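Long-range contacts in dihydrodipicolinate reductase N-terminus domain-containing protein (Mycobacterium smegmatis, PDB 6IAQ), which binds NADP and, as a native amine dehydrogenase, probably catalyses the asymmetric reductive amination of ketones to amines: residues Asn169-Gly174 with Met235-Leu240; Pro228-Ala233 with Gly247-Phe252; Ile314-Ala319 with Arg334-Phe339. All blocks are in the same frame, centred on the assembly; numbering follows the deposited sequence.

Contact 1 of 3, residues Asn169-Gly174 with Met235-Leu240; sequences NVDDFG and MRSEAL. With NAP (NADP nicotinamide-adenine-dinucleotide phosphate), chain F.
Asp171 OD1 is the most heavily engaged polar atom here, gripped by two donors from the 235-240 segment. Ser237 OG approaches its syn lone pair at 2.9 Å, while Ala239 N donates to Asp171 OD1 at 3.0 Å from above the carboxylate plane. The other oxygen, Asp171 OD2, takes Glu238 N at 2.8 Å, again from above the plane. One carboxylate thus binds two successive backbone N-H groups and a serine hydroxyl in the turn of the β-hairpin formed by strands 235-237 and 242-244. Three bonds fix its rotation, and the donors probably help to keep Asp171 ionised. Ser237 OG, anti to its backbone N, also receives a weak bond from Leu240 N, so the same hydroxyl braces the turn from within.

Asp171 itself stands on the short 3-10 turn between strand 158-169 and helix 175-180, in the C-terminal domain. An Asx turn sets it up: Asn169 OD1 accepts from Asp171 N at 3.0 Å, and also from Tyr275 N. Beside the polar grip, the CB of Ala239 points at this turn and lies 3.4 Å from Phe173 O, with Val170 CG1 a looser neighbour and Ala178 of helix 175-180 packed alongside. On the solvent-exposed flank, Arg236 NH2 forms a salt bridge with Glu238 OE1.

The turn held by the hairpin carries on directly into the NADP pocket. The CB of Phe173 is directed away from the 235-240 segment, and the ring, its CG anti to the carbonyl carbon (chi1 -52°), meets the nicotinamide obliquely, with CD1 3.6 Å from NAP C5N. Gly174, at the N-cap of helix 175-180, presents its amide to the pyrophosphate: Gly174 N donates to NAP O1N at 2.8 Å, with an N-H...O angle of 148°.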
loop_
_atom_site.group_PDB
_atom_site.type_symbol
_atom_site.label_atom_id
_atom_site.label_comp_id
_atom_site.label_asym_id
_atom_site.label_seq_id
_atom_site.Cartn_x
_atom_site.Cartn_y
_atom_site.Cartn_z
ATOM N N ASN A 169 -9.919 7.080 -18.944
ATOM C CA ASN A 169 -10.698 7.874 -19.916
ATOM C C ASN A 169 -9.794 8.957 -20.535
ATOM O O ASN A 169 -9.411 9.882 -19.825
ATOM C CB ASN A 169 -11.905 8.492 -19.236
ATOM C CG ASN A 169 -12.845 9.183 -20.182
ATOM O OD1 ASN A 169 -12.654 9.147 -21.395
ATOM N ND2 ASN A 169 -13.874 9.799 -19.641
ATOM N N VAL A 170 -9.523 8.854 -21.837
ATOM C CA VAL A 170 -8.880 9.927 -22.642
ATOM C C VAL A 170 -9.457 11.301 -22.275
ATOM O O VAL A 170 -8.697 12.254 -22.161
ATOM C CB VAL A 170 -9.028 9.633 -24.145
ATOM C CG1 VAL A 170 -8.799 10.875 -24.988
ATOM C CG2 VAL A 170 -8.087 8.539 -24.545
ATOM N N ASP A 171 -10.776 11.418 -22.124
ATOM C CA ASP A 171 -11.431 12.743 -21.975
ATOM C C ASP A 171 -11.217 13.314 -20.571
ATOM O O ASP A 171 -11.665 14.428 -20.337
ATOM C CB ASP A 171 -12.914 12.667 -22.366
ATOM C CG ASP A 171 -13.100 12.891 -23.869
ATOM O OD1 ASP A 171 -12.086 12.994 -24.591
ATOM O OD2 ASP A 171 -14.266 12.953 -24.306
ATOM N N ASP A 172 -10.556 12.592 -19.667
ATOM C CA ASP A 172 -10.115 13.152 -18.361
ATOM C C ASP A 172 -8.801 13.932 -18.540
ATOM O O ASP A 172 -8.416 14.600 -17.584
ATOM C CB ASP A 172 -9.913 12.065 -17.296
ATOM C CG ASP A 172 -11.188 11.547 -16.651
ATOM O OD1 ASP A 172 -12.263 12.170 -16.833
ATOM O OD2 ASP A 172 -11.095 10.519 -15.940
ATOM N N PHE A 173 -8.139 13.825 -19.693
ATOM C CA PHE A 173 -6.763 14.343 -19.933
ATOM C C PHE A 173 -6.754 15.200 -21.201
ATOM O O PHE A 173 -7.821 15.384 -21.832
ATOM C CB PHE A 173 -5.780 13.170 -20.020
ATOM C CG PHE A 173 -5.900 12.259 -18.826
ATOM C CD1 PHE A 173 -5.417 12.656 -17.582
ATOM C CD2 PHE A 173 -6.546 11.045 -18.931
ATOM C CE1 PHE A 173 -5.563 11.831 -16.475
ATOM C CE2 PHE A 173 -6.701 10.221 -17.821
ATOM C CZ PHE A 173 -6.213 10.620 -16.598
ATOM N N GLY A 174 -5.579 15.735 -21.547
ATOM C CA GLY A 174 -5.450 16.763 -22.588
ATOM C C GLY A 174 -5.081 16.198 -23.948
ATOM O O GLY A 174 -4.887 14.988 -24.118
ATOM N N MET A 235 -19.834 9.098 -31.035
ATOM C CA MET A 235 -19.346 9.663 -29.747
ATOM C C MET A 235 -18.681 11.007 -30.033
ATOM O O MET A 235 -18.520 11.381 -31.200
ATOM C CB MET A 235 -18.281 8.775 -29.097
ATOM C CG MET A 235 -18.536 7.324 -29.238
ATOM S SD MET A 235 -17.259 6.311 -28.505
ATOM C CE MET A 235 -17.113 7.026 -26.859
ATOM N N ARG A 236 -18.237 11.677 -28.991
ATOM C CA ARG A 236 -17.504 12.952 -29.054
ATOM C C ARG A 236 -16.319 12.814 -28.097
ATOM O O ARG A 236 -16.501 12.205 -27.036
ATOM C CB ARG A 236 -18.412 14.129 -28.666
ATOM C CG ARG A 236 -17.740 15.468 -28.923
ATOM C CD ARG A 236 -18.640 16.667 -28.989
ATOM N NE ARG A 236 -18.012 17.683 -29.833
ATOM C CZ ARG A 236 -17.070 18.525 -29.439
ATOM N NH1 ARG A 236 -16.565 19.395 -30.292
ATOM N NH2 ARG A 236 -16.632 18.508 -28.190
ATOM N N SER A 237 -15.143 13.285 -28.492
ATOM C CA SER A 237 -13.969 13.436 -27.595
ATOM C C SER A 237 -13.896 14.894 -27.181
ATOM O O SER A 237 -13.606 15.744 -28.047
ATOM C CB SER A 237 -12.690 13.013 -28.249
ATOM O OG SER A 237 -11.580 13.374 -27.438
ATOM N N GLU A 238 -14.174 15.183 -25.916
ATOM C CA GLU A 238 -13.984 16.538 -25.341
ATOM C C GLU A 238 -12.490 16.886 -25.369
ATOM O O GLU A 238 -12.166 18.083 -25.510
ATOM C CB GLU A 238 -14.612 16.634 -23.951
ATOM C CG GLU A 238 -16.129 16.613 -23.990
ATOM C CD GLU A 238 -16.757 17.586 -24.978
ATOM O OE1 GLU A 238 -17.642 17.151 -25.751
ATOM O OE2 GLU A 238 -16.358 18.774 -24.987
ATOM N N ALA A 239 -11.585 15.918 -25.251
ATOM C CA ALA A 239 -10.135 16.222 -25.197
ATOM C C ALA A 239 -9.685 16.849 -26.528
ATOM O O ALA A 239 -8.837 17.753 -26.488
ATOM C CB ALA A 239 -9.333 14.992 -24.868
ATOM N N LEU A 240 -10.193 16.365 -27.667
ATOM C CA LEU A 240 -9.783 16.871 -29.004
ATOM C C LEU A 240 -10.854 17.774 -29.631
ATOM O O LEU A 240 -10.557 18.404 -30.640
ATOM C CB LEU A 240 -9.420 15.672 -29.884
ATOM C CG LEU A 240 -8.120 14.971 -29.483
ATOM C CD1 LEU A 240 -7.876 13.731 -30.309
ATOM C CD2 LEU A 240 -6.934 15.905 -29.583
HETATM P PA NAP F . -2.099 18.424 -22.294
HETATM O O1A NAP F . -3.293 19.042 -21.736
HETATM O O2A NAP F . -1.887 18.177 -23.818
HETATM O O5B NAP F . -0.837 19.293 -21.729
HETATM C C5B NAP F . 0.484 19.196 -22.279
HETATM C C4B NAP F . 1.173 20.540 -22.086
HETATM O O4B NAP F . 2.522 20.501 -22.544
HETATM C C3B NAP F . 0.503 21.729 -22.825
HETATM O O3B NAP F . 0.341 22.742 -21.802
HETATM C C2B NAP F . 1.509 22.222 -23.861
HETATM O O2B NAP F . 1.572 23.661 -23.981
HETATM C C1B NAP F . 2.769 21.803 -23.167
HETATM N N9A NAP F . 3.967 21.626 -23.985
HETATM C C8A NAP F . 4.176 20.803 -25.032
HETATM N N7A NAP F . 5.455 20.915 -25.408
HETATM C C5A NAP F . 6.067 21.751 -24.535
HETATM C C6A NAP F . 7.427 22.303 -24.308
HETATM N N6A NAP F . 8.437 21.978 -25.105
HETATM N N1A NAP F . 7.614 23.145 -23.294
HETATM C C2A NAP F . 6.637 23.509 -22.438
HETATM N N3A NAP F . 5.367 23.058 -22.559
HETATM C C4A NAP F . 5.079 22.225 -23.600
HETATM O O3 NAP F . -1.822 16.942 -21.637
HETATM P PN NAP F . -2.067 16.537 -20.048
HETATM O O1N NAP F . -3.356 15.806 -19.830
HETATM O O2N NAP F . -1.773 17.693 -19.158
HETATM O O5D NAP F . -0.866 15.483 -20.082
HETATM C C5D NAP F . 0.529 15.801 -20.163
HETATM C C4D NAP F . 1.438 14.604 -20.131
HETATM O O4D NAP F . 1.297 13.974 -18.815
HETATM C C3D NAP F . 1.096 13.620 -21.213
HETATM O O3D NAP F . 2.243 13.074 -21.838
HETATM C C2D NAP F . 0.337 12.527 -20.448
HETATM O O2D NAP F . 0.431 11.284 -21.156
HETATM C C1D NAP F . 1.034 12.594 -19.058
HETATM N N1N NAP F . 0.172 12.068 -17.985
HETATM C C2N NAP F . 0.684 11.158 -17.178
HETATM C C3N NAP F . -0.115 10.594 -16.194
HETATM C C7N NAP F . 0.444 9.585 -15.215
HETATM O O7N NAP F . -0.380 9.028 -14.489
HETATM N N7N NAP F . 1.764 9.349 -15.122
HETATM C C4N NAP F . -1.439 11.014 -16.070
HETATM C C5N NAP F . -1.955 11.979 -16.929
HETATM C C6N NAP F . -1.102 12.487 -17.877
HETATM P P2B NAP F . 0.331 24.533 -24.484
HETATM O O1X NAP F . -0.743 24.479 -23.436
HETATM O O2X NAP F . 0.846 25.971 -24.457
HETATM O O3X NAP F . 0.098 23.862 -25.841
#

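Contact 2 of 3, residues Pro228-Ala233 with Gly247-Phe252; sequences PDIASA and GDVIGF
Four nearly straight backbone hydrogen bonds join 228-233 to 247-252 where strand 219-230, outermost of the mixed sheet within this chain, pairs antiparallel with strand 249-260. Asp229 sits opposite a β-bulge: its N donates to Gly251 O (2.9 Å), whereas its O accepts from Ile250 N (2.8 Å), so two residues face one. Beyond the bulge, Ala231 N bonds to Asp248 O almost along the C=O axis, and Gly247 N bonds to Ala231 O.

Side chains seal the pairing. Ile250 takes the crowded rotamer (chi1 62°), which brings CG1 over Asp229 O and sets CG2 3.7 Å from Ala231 CB. Ile230 and Val249 share one face of the sheet, and Pro228 CB rests loosely on Val249 CG1. At the end of the pairing near Ala231, Ile230 CG2 lies 3.6 Å from Gly247 CA.

The next shell surrounds the two strands. Phe190 of helix 187-195 packs on Pro228, Val249 and Phe252, and the Phe252 ring makes a cation-pi contact with Arg199. The Asp229 carboxylate is buried, with OD1 bonded to Thr253 OG1 and OD2 to Ser271 OG on strand 265-273.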
loop_
_atom_site.group_PDB
_atom_site.type_symbol
_atom_site.label_atom_id
_atom_site.label_comp_id
_atom_site.label_asym_id
_atom_site.label_seq_id
_atom_site.Cartn_x
_atom_site.Cartn_y
_atom_site.Cartn_z
ATOM N N PRO A 228 -6.687 -1.767 -31.067
ATOM C CA PRO A 228 -7.391 -0.502 -30.988
ATOM C C PRO A 228 -8.712 -0.705 -30.237
ATOM O O PRO A 228 -9.257 -1.808 -30.267
ATOM C CB PRO A 228 -7.638 -0.148 -32.453
ATOM C CG PRO A 228 -7.738 -1.522 -33.131
ATOM C CD PRO A 228 -6.690 -2.345 -32.429
ATOM N N ASP A 229 -9.154 0.351 -29.556
ATOM C CA ASP A 229 -10.521 0.443 -29.008
ATOM C C ASP A 229 -11.338 1.193 -30.054
ATOM O O ASP A 229 -10.855 2.233 -30.564
ATOM C CB ASP A 229 -10.532 1.094 -27.620
ATOM C CG ASP A 229 -9.693 0.353 -26.587
ATOM O OD1 ASP A 229 -9.573 -0.857 -26.685
ATOM O OD2 ASP A 229 -9.158 1.018 -25.688
ATOM N N ILE A 230 -12.524 0.674 -30.373
ATOM C CA ILE A 230 -13.349 1.138 -31.522
ATOM C C ILE A 230 -14.636 1.744 -30.976
ATOM O O ILE A 230 -15.243 1.127 -30.094
ATOM C CB ILE A 230 -13.642 -0.073 -32.431
ATOM C CG1 ILE A 230 -12.357 -0.799 -32.836
ATOM C CG2 ILE A 230 -14.454 0.352 -33.634
ATOM C CD1 ILE A 230 -11.354 0.093 -33.551
ATOM N N ALA A 231 -15.068 2.878 -31.514
ATOM C CA ALA A 231 -16.402 3.455 -31.263
ATOM C C ALA A 231 -17.491 2.493 -31.780
ATOM O O ALA A 231 -17.497 2.182 -32.984
ATOM C CB ALA A 231 -16.509 4.803 -31.926
ATOM N N SER A 232 -18.397 2.061 -30.901
ATOM C CA SER A 232 -19.524 1.157 -31.234
ATOM C C SER A 232 -20.707 1.970 -31.785
ATOM O O SER A 232 -21.606 1.374 -32.387
ATOM C CB SER A 232 -19.887 0.357 -30.013
ATOM O OG SER A 232 -20.482 1.213 -29.027
ATOM N N ALA A 233 -20.706 3.286 -31.584
ATOM C CA ALA A 233 -21.737 4.246 -32.022
ATOM C C ALA A 233 -21.095 5.639 -32.065
ATOM O O ALA A 233 -19.934 5.791 -31.590
ATOM C CB ALA A 233 -22.901 4.226 -31.057
ATOM N N GLY A 247 -16.948 2.959 -35.615
ATOM C CA GLY A 247 -15.792 2.370 -36.315
ATOM C C GLY A 247 -14.510 3.189 -36.178
ATOM O O GLY A 247 -13.445 2.635 -36.458
ATOM N N ASP A 248 -14.590 4.459 -35.771
ATOM C CA ASP A 248 -13.370 5.290 -35.510
ATOM C C ASP A 248 -12.591 4.704 -34.329
ATOM O O ASP A 248 -13.201 4.083 -33.425
ATOM C CB ASP A 248 -13.714 6.756 -35.243
ATOM C CG ASP A 248 -14.108 7.549 -36.478
ATOM O OD1 ASP A 248 -14.015 6.990 -37.586
ATOM O OD2 ASP A 248 -14.512 8.720 -36.324
ATOM N N VAL A 249 -11.272 4.860 -34.341
ATOM C CA VAL A 249 -10.405 4.469 -33.194
ATOM C C VAL A 249 -10.629 5.490 -32.075
ATOM O O VAL A 249 -10.650 6.703 -32.363
ATOM C CB VAL A 249 -8.925 4.345 -33.587
ATOM C CG1 VAL A 249 -8.056 4.047 -32.371
ATOM C CG2 VAL A 249 -8.739 3.284 -34.663
ATOM N N ILE A 250 -10.831 5.013 -30.838
ATOM C CA ILE A 250 -11.092 5.910 -29.676
ATOM C C ILE A 250 -10.042 5.690 -28.578
ATOM O O ILE A 250 -10.234 6.240 -27.489
ATOM C CB ILE A 250 -12.521 5.725 -29.136
ATOM C CG1 ILE A 250 -12.754 4.303 -28.619
ATOM C CG2 ILE A 250 -13.540 6.151 -30.170
ATOM C CD1 ILE A 250 -14.078 4.121 -27.883
ATOM N N GLY A 251 -8.992 4.927 -28.873
ATOM C CA GLY A 251 -7.935 4.623 -27.917
ATOM C C GLY A 251 -7.373 3.272 -28.189
ATOM O O GLY A 251 -7.565 2.757 -29.298
ATOM N N PHE A 252 -6.720 2.684 -27.203
ATOM C CA PHE A 252 -6.198 1.317 -27.373
ATOM C C PHE A 252 -6.029 0.641 -26.022
ATOM O O PHE A 252 -5.951 1.314 -24.973
ATOM C CB PHE A 252 -4.897 1.287 -28.194
ATOM C CG PHE A 252 -3.713 2.032 -27.627
ATOM C CD1 PHE A 252 -2.932 1.487 -26.618
ATOM C CD2 PHE A 252 -3.310 3.234 -28.186
ATOM C CE1 PHE A 252 -1.831 2.171 -26.118
ATOM C CE2 PHE A 252 -2.215 3.915 -27.676
ATOM C CZ PHE A 252 -1.473 3.374 -26.658
#

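Contact 3 of 3, residues Ile314-Ala319 with Arg334-Phe339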
loop_
_atom_site.group_PDB
_atom_site.type_symbol
_atom_site.label_atom_id
_atom_site.label_comp_id
_atom_site.label_asym_id
_atom_site.label_seq_id
_atom_site.Cartn_x
_atom_site.Cartn_y
_atom_site.Cartn_z
ATOM N N ILE A 314 6.587 15.967 -4.015
ATOM C CA ILE A 314 7.575 17.074 -4.192
ATOM C C ILE A 314 8.549 17.095 -3.008
ATOM O O ILE A 314 9.760 17.170 -3.230
ATOM C CB ILE A 314 6.888 18.430 -4.449
ATOM C CG1 ILE A 314 6.346 18.499 -5.884
ATOM C CG2 ILE A 314 7.841 19.589 -4.161
ATOM C CD1 ILE A 314 5.358 19.605 -6.091
ATOM N N PRO A 315 8.114 17.024 -1.731
ATOM C CA PRO A 315 9.076 17.016 -0.620
ATOM C C PRO A 315 10.036 15.819 -0.679
ATOM O O PRO A 315 11.199 15.984 -0.315
ATOM C CB PRO A 315 8.230 16.965 0.656
ATOM C CG PRO A 315 6.873 17.493 0.220
ATOM C CD PRO A 315 6.736 17.131 -1.251
ATOM N N ASP A 316 9.540 14.657 -1.123
ATOM C CA ASP A 316 10.338 13.417 -1.233
ATOM C C ASP A 316 11.427 13.643 -2.255
ATOM O O ASP A 316 12.554 13.249 -1.979
ATOM C CB ASP A 316 9.488 12.199 -1.597
ATOM C CG ASP A 316 8.412 11.856 -0.580
ATOM O OD1 ASP A 316 8.539 12.336 0.589
ATOM O OD2 ASP A 316 7.456 11.140 -0.966
ATOM N N VAL A 317 11.093 14.270 -3.395
ATOM C CA VAL A 317 12.026 14.385 -4.547
ATOM C C VAL A 317 13.083 15.435 -4.174
ATOM O O VAL A 317 14.261 15.188 -4.430
ATOM C CB VAL A 317 11.259 14.689 -5.853
ATOM C CG1 VAL A 317 12.172 15.148 -6.972
ATOM C CG2 VAL A 317 10.462 13.462 -6.305
ATOM N N ILE A 318 12.699 16.520 -3.499
ATOM C CA ILE A 318 13.695 17.526 -3.024
ATOM C C ILE A 318 14.666 16.854 -2.050
ATOM O O ILE A 318 15.885 16.988 -2.255
ATOM C CB ILE A 318 13.021 18.772 -2.437
ATOM C CG1 ILE A 318 12.274 19.542 -3.539
ATOM C CG2 ILE A 318 14.072 19.637 -1.737
ATOM C CD1 ILE A 318 11.300 20.559 -3.018
ATOM N N ALA A 319 14.152 16.103 -1.074
ATOM C CA ALA A 319 14.953 15.445 -0.008
ATOM C C ALA A 319 15.752 14.239 -0.533
ATOM O O ALA A 319 16.662 13.803 0.176
ATOM C CB ALA A 319 14.031 15.031 1.114
ATOM N N ARG A 334 2.822 9.866 1.685
ATOM C CA ARG A 334 2.030 10.223 2.873
ATOM C C ARG A 334 1.219 11.496 2.600
ATOM O O ARG A 334 1.606 12.346 1.750
ATOM C CB ARG A 334 2.882 10.286 4.158
ATOM C CG ARG A 334 4.268 10.913 4.027
ATOM C CD ARG A 334 5.324 10.366 4.996
ATOM N NE ARG A 334 4.750 10.071 6.297
ATOM C CZ ARG A 334 4.807 8.901 6.924
ATOM N NH1 ARG A 334 5.491 7.881 6.437
ATOM N NH2 ARG A 334 4.202 8.752 8.083
ATOM N N TYR A 335 0.090 11.550 3.296
ATOM C CA TYR A 335 -0.840 12.693 3.378
ATOM C C TYR A 335 -0.119 13.834 4.099
ATOM O O TYR A 335 0.360 13.600 5.221
ATOM C CB TYR A 335 -2.086 12.269 4.140
ATOM C CG TYR A 335 -3.109 13.354 4.332
ATOM C CD1 TYR A 335 -3.796 13.882 3.248
ATOM C CD2 TYR A 335 -3.428 13.827 5.587
ATOM C CE1 TYR A 335 -4.738 14.885 3.408
ATOM C CE2 TYR A 335 -4.409 14.798 5.777
ATOM C CZ TYR A 335 -5.052 15.343 4.675
ATOM O OH TYR A 335 -6.038 16.276 4.781
ATOM N N ARG A 336 -0.018 14.993 3.449
ATOM C CA ARG A 336 0.555 16.225 4.041
ATOM C C ARG A 336 -0.334 17.395 3.645
ATOM O O ARG A 336 -0.286 17.843 2.503
ATOM C CB ARG A 336 1.980 16.483 3.528
ATOM C CG ARG A 336 3.064 15.606 4.129
ATOM C CD ARG A 336 4.428 16.147 3.754
ATOM N NE ARG A 336 4.842 15.507 2.513
ATOM C CZ ARG A 336 5.626 14.440 2.449
ATOM N NH1 ARG A 336 5.960 13.919 1.278
ATOM N NH2 ARG A 336 6.111 13.909 3.563
ATOM N N PRO A 337 -1.166 17.929 4.568
ATOM C CA PRO A 337 -1.869 19.188 4.330
ATOM C C PRO A 337 -0.950 20.376 3.966
ATOM O O PRO A 337 -1.384 21.190 3.198
ATOM C CB PRO A 337 -2.600 19.463 5.665
ATOM C CG PRO A 337 -2.660 18.128 6.380
ATOM C CD PRO A 337 -1.474 17.341 5.882
ATOM N N GLN A 338 0.269 20.464 4.505
ATOM C CA GLN A 338 1.132 21.681 4.378
ATOM C C GLN A 338 2.579 21.296 4.050
ATOM O O GLN A 338 3.007 20.255 4.511
ATOM C CB GLN A 338 1.051 22.508 5.659
ATOM N N PHE A 339 3.297 22.106 3.260
ATOM C CA PHE A 339 4.662 21.808 2.733
ATOM C C PHE A 339 5.764 22.665 3.397
ATOM O O PHE A 339 5.587 23.796 3.849
ATOM C CB PHE A 339 4.661 21.992 1.219
ATOM C CG PHE A 339 4.223 20.788 0.426
ATOM C CD1 PHE A 339 3.559 19.725 1.022
ATOM C CD2 PHE A 339 4.404 20.761 -0.946
ATOM C CE1 PHE A 339 3.124 18.647 0.265
ATOM C CE2 PHE A 339 3.991 19.672 -1.693
ATOM C CZ PHE A 339 3.344 18.621 -1.086
#
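A salt bridge supplies the polar part of this contact between helix 314-319 and the C-terminal tail of the chain. Arg336 NH1 donates to Asp316 OD1 at 3.1 Å, with an N-H...O angle of 145°. The carboxylate and guanidinium planes are 84° apart, so the pair meets one oxygen to one nitrogen and not as a two-pronged bridge. NH1 also bonds to Asn312 O, and Asp316 OD2 pairs with Arg313, so the carboxylate lies between two arginines, which would tend to keep it charged. Arg336 NE, by contrast, is buried by the contact and finds no polar partner.

Contacts of the Pro315 ring form the second kind of interaction. Pro315, in the first turn of the helix, presents its ring to both Arg336 and Phe339. Its CB lies 3.7 Å above the guanidinium plane of Arg336, offset toward the rim, and its CG is 3.7 Å from Arg336 NE. The arginine chain, bent at chi3, brings the group here tip to tip with the proline. Over the Phe339 ring the fit is a CH-pi contact: Pro315 CG stands 3.9 Å from the ring centroid, only 8° off the normal, while Pro315 CD approaches Phe339 CZ at 3.7 Å.

Plain apolar packing comes last, with Ile314 CB meeting Phe339 CE2 obliquely at 4.2 Å.

Just before Arg336, the tail reaches the second subunit: Arg334 forms a salt bridge with Asp214 of that subunit, and Tyr335 OH bonds to its Ile159 N. On the inner side of the helix, Ile314 and Val317 rest on strand 77-80, and Ile314 also on strand 102-105, so the helix packs on this part of the Rossmann-type parallel sheet.

In the fold
Contacts 1 and 2 interlock in the C-terminal domain. Their segments alternate along the chain, since strand 219-230 leads into hairpin strand 235-237 and the chain then returns to the mixed sheet as strand 249-260. Their centres lie 13 Å apart, and Met235 SD touches Ile250 CD1, so the hairpin packs against strand 249-260 of the mixed sheet. Contact 3 follows both in sequence and lies on the NADP-binding Rossmann domain, 31 Å from contact 1 and 40 Å from contact 2, centre to centre. The chain's end thus packs back on the first domain, while the turn in contact 1 supplies Phe173 and Gly174 to the NADP pocket.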